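PDB 1SQ1: chorismate synthase from Campylobacter jejuni, which catalyses the FMNH2-dependent anti-1,4-elimination of phosphate from 5-enolpyruvylshikimate-3-phosphate to give chorismate, the last step of the shikimate pathway. Local coordinates for the interface of chains A and B. Coordinates in Å, arbitrary orientation; residue numbers count along the deposited sequence, not the author numbering. Chains: chain A/B, Chorismate synthase.

Contact 1: the interface of chains A and B. Residues chain A 29-32, 144; chain B 350-352.
The loop of residues 29-32 in chain A, joined by A:Glu144 just past the end of helix 128-143, meets the turn in chain B that runs from the 3-10 helix 348-350 into the start of helix 352-358. This is a subunit interface of the chorismate synthase family, whose members assemble as homotetramers, and it is two-fold symmetric. The two backbones run side by side in the same direction and form a short parallel beta bridge that pairs A:Ala30 with B:Asn351. Its evidence is two weak hydrogen bonds on either side of B:Asn351. The amide N of A:Ala30 gives to the carbonyl O of B:Ala350 at 3.5 Å in a bond that is nearly straight, 172° at the hydrogen. In return the amide N of B:Leu352 gives to the carbonyl O of A:Ala30 at 3.4 Å, more bent at 158°. A first-turn helical N-H is thus given a partner from the other subunit.

B:Leu352 carries most of the side-chain contact and has 76 Å² of its surface hidden by chain A. Its CG stands anti to the backbone N (chi1 -178°), which sends the branch along the A loop toward A:Gly31 and A:Val32. CB lies 3.4 Å from the carbonyl O of A:Gly31. The CD2 methyl goes farther and meets CG2 of A:Val32 at 3.8 Å, the two side chains crossing at about a right angle. A:Glu144 also crosses B:Leu352 at about a right angle; with CG anti to its carbonyl carbon and the chain bent at chi2, its aliphatic CG and carboxylate carbon CD both lie 4.0 Å from CD2 of B:Leu352. Beside the bridge, the ring carbon CB of A:Pro29 sits 3.9 Å from the amide N of B:Leu352.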
ATOM      1  N   PRO A  29      16.651   2.334   8.597  1.00 66.21           N
ATOM      2  CA  PRO A  29      17.152   1.405   9.614  1.00 65.34           C
ATOM      3  C   PRO A  29      17.874   2.149  10.733  1.00 65.39           C
ATOM      4  O   PRO A  29      18.404   3.237  10.522  1.00 65.77           O
ATOM      5  CB  PRO A  29      18.063   0.471   8.816  1.00 64.31           C
ATOM      6  CG  PRO A  29      18.512   1.306   7.675  1.00 65.18           C
ATOM      7  CD  PRO A  29      17.297   2.106   7.294  1.00 64.33           C
ATOM      8  N   ALA A  30      17.872   1.584  11.935  1.00 65.89           N
ATOM      9  CA  ALA A  30      18.534   2.242  13.054  1.00 63.82           C
ATOM     10  C   ALA A  30      20.046   2.086  12.926  1.00 63.68           C
ATOM     11  O   ALA A  30      20.551   1.235  12.181  1.00 61.82           O
ATOM     12  CB  ALA A  30      18.049   1.660  14.361  1.00 59.75           C
ATOM     13  N   GLY A  31      20.766   2.936  13.638  1.00 63.39           N
ATOM     14  CA  GLY A  31      22.209   2.873  13.591  1.00 65.68           C
ATOM     15  C   GLY A  31      22.800   3.338  12.279  1.00 67.28           C
ATOM     16  O   GLY A  31      23.435   2.560  11.567  1.00 67.24           O
ATOM     17  N   VAL A  32      22.570   4.604  11.943  1.00 68.52           N
ATOM     18  CA  VAL A  32      23.123   5.185  10.723  1.00 68.55           C
ATOM     19  C   VAL A  32      23.689   6.553  11.081  1.00 70.42           C
ATOM     20  O   VAL A  32      23.002   7.402  11.669  1.00 68.76           O
ATOM     21  CB  VAL A  32      22.071   5.330   9.575  1.00 68.63           C
ATOM     22  CG1 VAL A  32      22.683   6.100   8.410  1.00 67.36           C
ATOM     23  CG2 VAL A  32      21.645   3.947   9.066  1.00 66.94           C
ATOM     24  N   GLU A 144      26.554   4.091   3.296  1.00 71.68           N
ATOM     25  CA  GLU A 144      26.970   2.886   4.003  1.00 70.36           C
ATOM     26  C   GLU A 144      27.245   1.730   3.052  1.00 68.74           C
ATOM     27  O   GLU A 144      27.876   0.759   3.446  1.00 69.71           O
ATOM     28  CB  GLU A 144      25.911   2.463   5.022  1.00 72.72           C
ATOM     29  CG  GLU A 144      25.616   3.520   6.084  1.00 77.13           C
ATOM     30  CD  GLU A 144      26.759   3.728   7.067  1.00 78.81           C
ATOM     31  OE1 GLU A 144      26.668   4.667   7.892  1.00 79.78           O
ATOM     32  OE2 GLU A 144      27.737   2.951   7.027  1.00 80.67           O
TER
ATOM     33  N   ALA B 350      15.488  -3.891   9.712  1.00 74.55           N
ATOM     34  CA  ALA B 350      15.260  -2.926  10.790  1.00 74.67           C
ATOM     35  C   ALA B 350      16.558  -2.499  11.437  1.00 75.66           C
ATOM     36  O   ALA B 350      16.582  -1.603  12.285  1.00 76.57           O
ATOM     37  CB  ALA B 350      14.340  -3.518  11.845  1.00 73.91           C
ATOM     38  N   ASN B 351      17.647  -3.133  11.025  1.00 75.67           N
ATOM     39  CA  ASN B 351      18.939  -2.823  11.603  1.00 75.59           C
ATOM     40  C   ASN B 351      20.030  -2.801  10.551  1.00 74.08           C
ATOM     41  O   ASN B 351      20.161  -3.733   9.765  1.00 73.54           O
ATOM     42  CB  ASN B 351      19.271  -3.858  12.673  1.00 77.44           C
ATOM     43  CG  ASN B 351      20.469  -3.471  13.495  1.00 79.54           C
ATOM     44  OD1 ASN B 351      21.587  -3.379  12.983  1.00 82.47           O
ATOM     45  ND2 ASN B 351      20.246  -3.226  14.780  1.00 79.97           N
ATOM     46  N   LEU B 352      20.817  -1.732  10.556  1.00 73.37           N
ATOM     47  CA  LEU B 352      21.894  -1.567   9.597  1.00 73.09           C
ATOM     48  C   LEU B 352      22.866  -2.738   9.598  1.00 75.13           C
ATOM     49  O   LEU B 352      23.401  -3.115   8.547  1.00 73.15           O
ATOM     50  CB  LEU B 352      22.647  -0.279   9.883  1.00 70.98           C
ATOM     51  CG  LEU B 352      23.774  -0.005   8.892  1.00 69.02           C
ATOM     52  CD1 LEU B 352      23.247  -0.019   7.461  1.00 67.81           C
ATOM     53  CD2 LEU B 352      24.397   1.326   9.227  1.00 67.49           C
TER

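Contact 2: the interface of chains A and B. Residues chain A 29, 141, 145, 215, 218, 343-345, 348; chain B 349, 352, 355-356, 359.
B:Tyr359, just beyond helix 352-358, reaches across to helix 325-346 of chain A, and its path can be followed from root to tip. CB lies at the edge of the A:Phe145 ring, in its plane, 3.7 Å from CE1; from there CG, anti to the carbonyl carbon (chi1 -74°), carries the ring on toward helix 325-346. The two rings meet edge-to-face, with planes at 86° and centroids 5.5 Å apart; CE1 of A:Phe145 approaches CG and CD1. Along the other rim, CD2 packs against the CD1 methyl of A:Leu215 at 3.8 Å. At the tip, the phenol OH donates to the carbonyl O of A:Leu344 at 2.9 Å. The donor stands above the carbonyl plane, 26° out of it.

A:Phe145 is held between chains: CD of B:Lys356 lies over one face near the rim, and CD2 of A:Leu344 lies over the opposite face, also toward the rim. Its CZ touches CG of B:Leu355 at 3.7 Å, the side chains crossing at about a right angle. B:Leu355, with CG anti to its backbone N, divides its methyls. CD2 meets CD2 of A:Leu345 at 3.6 Å, while CD1 faces CB of A:Ala348. B:Ser349 joins this cluster through CB, 3.7 Å from CD2 of A:Leu345. The patch forms an apolar part of the subunit interface, with one end tied by the tyrosine hydroxyl to the partner's backbone.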
ATOM      1  N   PRO A  29      16.651   2.334   8.597  1.00 66.21           N
ATOM      2  CA  PRO A  29      17.152   1.405   9.614  1.00 65.34           C
ATOM      3  C   PRO A  29      17.874   2.149  10.733  1.00 65.39           C
ATOM      4  O   PRO A  29      18.404   3.237  10.522  1.00 65.77           O
ATOM      5  CB  PRO A  29      18.063   0.471   8.816  1.00 64.31           C
ATOM      6  CG  PRO A  29      18.512   1.306   7.675  1.00 65.18           C
ATOM      7  CD  PRO A  29      17.297   2.106   7.294  1.00 64.33           C
ATOM      8  N   LEU A 141      22.004   6.446   4.146  1.00 64.71           N
ATOM      9  CA  LEU A 141      21.950   4.982   4.149  1.00 65.39           C
ATOM     10  C   LEU A 141      22.679   4.431   2.926  1.00 66.56           C
ATOM     11  O   LEU A 141      23.230   3.341   2.973  1.00 67.68           O
ATOM     12  CB  LEU A 141      20.494   4.492   4.161  1.00 64.27           C
ATOM     13  CG  LEU A 141      20.139   2.995   4.142  1.00 63.79           C
ATOM     14  CD1 LEU A 141      20.020   2.491   2.731  1.00 64.18           C
ATOM     15  CD2 LEU A 141      21.178   2.205   4.910  1.00 64.99           C
ATOM     16  N   PHE A 145      26.778   1.830   1.808  1.00 66.51           N
ATOM     17  CA  PHE A 145      26.995   0.773   0.815  1.00 64.47           C
ATOM     18  C   PHE A 145      27.797   1.324  -0.353  1.00 65.58           C
ATOM     19  O   PHE A 145      27.927   0.688  -1.405  1.00 63.24           O
ATOM     20  CB  PHE A 145      25.663   0.228   0.296  1.00 61.75           C
ATOM     21  CG  PHE A 145      24.917  -0.604   1.298  1.00 59.00           C
ATOM     22  CD1 PHE A 145      24.803  -1.980   1.129  1.00 57.56           C
ATOM     23  CD2 PHE A 145      24.335  -0.017   2.417  1.00 56.29           C
ATOM     24  CE1 PHE A 145      24.128  -2.755   2.057  1.00 57.02           C
ATOM     25  CE2 PHE A 145      23.660  -0.781   3.349  1.00 55.63           C
ATOM     26  CZ  PHE A 145      23.552  -2.153   3.173  1.00 56.41           C
ATOM     27  N   LEU A 215      24.915  -1.777  -6.530  1.00 60.53           N
ATOM     28  CA  LEU A 215      24.868  -3.171  -6.098  1.00 58.07           C
ATOM     29  C   LEU A 215      24.111  -3.914  -7.190  1.00 57.42           C
ATOM     30  O   LEU A 215      23.708  -3.300  -8.168  1.00 57.24           O
ATOM     31  CB  LEU A 215      24.133  -3.304  -4.757  1.00 54.38           C
ATOM     32  CG  LEU A 215      24.684  -2.422  -3.633  1.00 52.38           C
ATOM     33  CD1 LEU A 215      23.869  -2.602  -2.367  1.00 50.94           C
ATOM     34  CD2 LEU A 215      26.134  -2.766  -3.395  1.00 50.99           C
ATOM     35  N   LEU A 218      19.034  -4.727  -7.134  1.00 56.46           N
ATOM     36  CA  LEU A 218      18.159  -3.698  -6.594  1.00 55.95           C
ATOM     37  C   LEU A 218      16.965  -3.503  -7.531  1.00 57.03           C
ATOM     38  O   LEU A 218      17.126  -3.133  -8.691  1.00 59.18           O
ATOM     39  CB  LEU A 218      18.917  -2.388  -6.436  1.00 54.10           C
ATOM     40  CG  LEU A 218      19.904  -2.404  -5.276  1.00 53.33           C
ATOM     41  CD1 LEU A 218      20.622  -1.072  -5.185  1.00 51.72           C
ATOM     42  CD2 LEU A 218      19.151  -2.686  -3.986  1.00 53.17           C
ATOM     43  N   CYS A 343      14.783   0.479  -2.620  1.00 54.42           N
ATOM     44  CA  CYS A 343      14.968  -0.880  -3.138  1.00 58.11           C
ATOM     45  C   CYS A 343      15.971  -1.635  -2.286  1.00 59.63           C
ATOM     46  O   CYS A 343      15.912  -2.864  -2.169  1.00 60.95           O
ATOM     47  CB  CYS A 343      15.508  -0.873  -4.565  1.00 59.27           C
ATOM     48  SG  CYS A 343      14.579   0.108  -5.743  1.00 61.21           S
ATOM     49  N   LEU A 344      16.903  -0.883  -1.708  1.00 60.08           N
ATOM     50  CA  LEU A 344      17.963  -1.440  -0.874  1.00 59.64           C
ATOM     51  C   LEU A 344      17.370  -2.179   0.328  1.00 59.80           C
ATOM     52  O   LEU A 344      17.870  -3.236   0.726  1.00 60.06           O
ATOM     53  CB  LEU A 344      18.892  -0.301  -0.422  1.00 59.48           C
ATOM     54  CG  LEU A 344      20.324  -0.609   0.007  1.00 56.34           C
ATOM     55  CD1 LEU A 344      21.112   0.680   0.127  1.00 55.23           C
ATOM     56  CD2 LEU A 344      20.295  -1.340   1.308  1.00 56.39           C
ATOM     57  N   LEU A 345      16.302  -1.620   0.895  1.00 57.79           N
ATOM     58  CA  LEU A 345      15.629  -2.230   2.032  1.00 57.25           C
ATOM     59  C   LEU A 345      14.675  -3.333   1.540  1.00 57.65           C
ATOM     60  O   LEU A 345      14.582  -4.402   2.138  1.00 58.39           O
ATOM     61  CB  LEU A 345      14.867  -1.160   2.815  1.00 56.05           C
ATOM     62  CG  LEU A 345      15.769  -0.059   3.390  1.00 56.84           C
ATOM     63  CD1 LEU A 345      14.960   1.154   3.839  1.00 56.33           C
ATOM     64  CD2 LEU A 345      16.551  -0.628   4.548  1.00 55.67           C
ATOM     65  N   ALA A 348      16.221  -6.686   0.894  1.00 67.74           N
ATOM     66  CA  ALA A 348      16.907  -7.252   2.043  1.00 69.45           C
ATOM     67  C   ALA A 348      16.562  -8.717   2.246  1.00 70.73           C
ATOM     68  O   ALA A 348      17.430  -9.588   2.203  1.00 72.13           O
ATOM     69  CB  ALA A 348      16.557  -6.459   3.289  1.00 68.86           C
TER
ATOM     70  N   SER B 349      15.177  -5.735   7.548  1.00 72.05           N
ATOM     71  CA  SER B 349      16.020  -4.557   7.417  1.00 73.53           C
ATOM     72  C   SER B 349      15.818  -3.482   8.491  1.00 74.16           C
ATOM     73  O   SER B 349      15.975  -2.294   8.215  1.00 74.40           O
ATOM     74  CB  SER B 349      15.792  -3.948   6.026  1.00 74.38           C
ATOM     75  OG  SER B 349      14.399  -3.805   5.747  1.00 75.37           O
ATOM     76  N   LEU B 352      20.817  -1.732  10.556  1.00 73.37           N
ATOM     77  CA  LEU B 352      21.894  -1.567   9.597  1.00 73.09           C
ATOM     78  C   LEU B 352      22.866  -2.738   9.598  1.00 75.13           C
ATOM     79  O   LEU B 352      23.401  -3.115   8.547  1.00 73.15           O
ATOM     80  CB  LEU B 352      22.647  -0.279   9.883  1.00 70.98           C
ATOM     81  CG  LEU B 352      23.774  -0.005   8.892  1.00 69.02           C
ATOM     82  CD1 LEU B 352      23.247  -0.019   7.461  1.00 67.81           C
ATOM     83  CD2 LEU B 352      24.397   1.326   9.227  1.00 67.49           C
ATOM     84  N   LEU B 355      21.326  -5.517   7.743  1.00 82.96           N
ATOM     85  CA  LEU B 355      21.383  -5.137   6.347  1.00 82.20           C
ATOM     86  C   LEU B 355      22.748  -5.424   5.721  1.00 83.24           C
ATOM     87  O   LEU B 355      22.826  -6.063   4.668  1.00 83.06           O
ATOM     88  CB  LEU B 355      21.018  -3.663   6.229  1.00 80.56           C
ATOM     89  CG  LEU B 355      20.438  -3.202   4.903  1.00 78.61           C
ATOM     90  CD1 LEU B 355      19.296  -4.104   4.489  1.00 77.70           C
ATOM     91  CD2 LEU B 355      19.977  -1.773   5.065  1.00 78.28           C
ATOM     92  N   LYS B 356      23.824  -4.969   6.360  1.00 84.75           N
ATOM     93  CA  LYS B 356      25.169  -5.219   5.835  1.00 86.58           C
ATOM     94  C   LYS B 356      25.390  -6.727   5.715  1.00 87.95           C
ATOM     95  O   LYS B 356      25.964  -7.206   4.733  1.00 87.74           O
ATOM     96  CB  LYS B 356      26.222  -4.620   6.764  1.00 86.08           C
ATOM     97  CG  LYS B 356      26.143  -3.114   6.872  1.00 86.58           C
ATOM     98  CD  LYS B 356      26.791  -2.444   5.681  1.00 87.68           C
ATOM     99  CE  LYS B 356      28.259  -2.163   5.945  1.00 87.75           C
ATOM    100  NZ  LYS B 356      28.426  -1.124   6.999  1.00 88.27           N
ATOM    101  N   TYR B 359      23.669  -8.112   2.762  1.00 88.26           N
ATOM    102  CA  TYR B 359      24.406  -7.862   1.530  1.00 89.21           C
ATOM    103  C   TYR B 359      25.884  -8.249   1.669  1.00 89.69           C
ATOM    104  O   TYR B 359      26.746  -7.693   0.983  1.00 89.98           O
ATOM    105  CB  TYR B 359      24.292  -6.382   1.119  1.00 89.00           C
ATOM    106  CG  TYR B 359      22.938  -5.988   0.557  1.00 87.62           C
ATOM    107  CD1 TYR B 359      21.853  -5.729   1.399  1.00 86.53           C
ATOM    108  CD2 TYR B 359      22.731  -5.923  -0.826  1.00 86.71           C
ATOM    109  CE1 TYR B 359      20.594  -5.421   0.875  1.00 86.37           C
ATOM    110  CE2 TYR B 359      21.481  -5.619  -1.360  1.00 86.21           C
ATOM    111  CZ  TYR B 359      20.417  -5.373  -0.508  1.00 87.08           C
ATOM    112  OH  TYR B 359      19.179  -5.101  -1.043  1.00 87.20           O
TER

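The centres of the C-alpha atoms of contact 1 and contact 2 lie about 9 Å apart, and the two share A:Pro29 and B:Leu352. In chain B both draw on the C-terminal segment: contact 1 uses the turn into helix 352-358, whereas contact 2 spans B:Ser349, that helix and the tyrosine after it. The backbone pairing of contact 1 may therefore set the register in which that helix lies on chain A, while contact 2 would bury apolar side chains of the helix. Because the interface is two-fold symmetric, both contacts recur with the chains exchanged, consistent with one dimeric contact within the homotetramer.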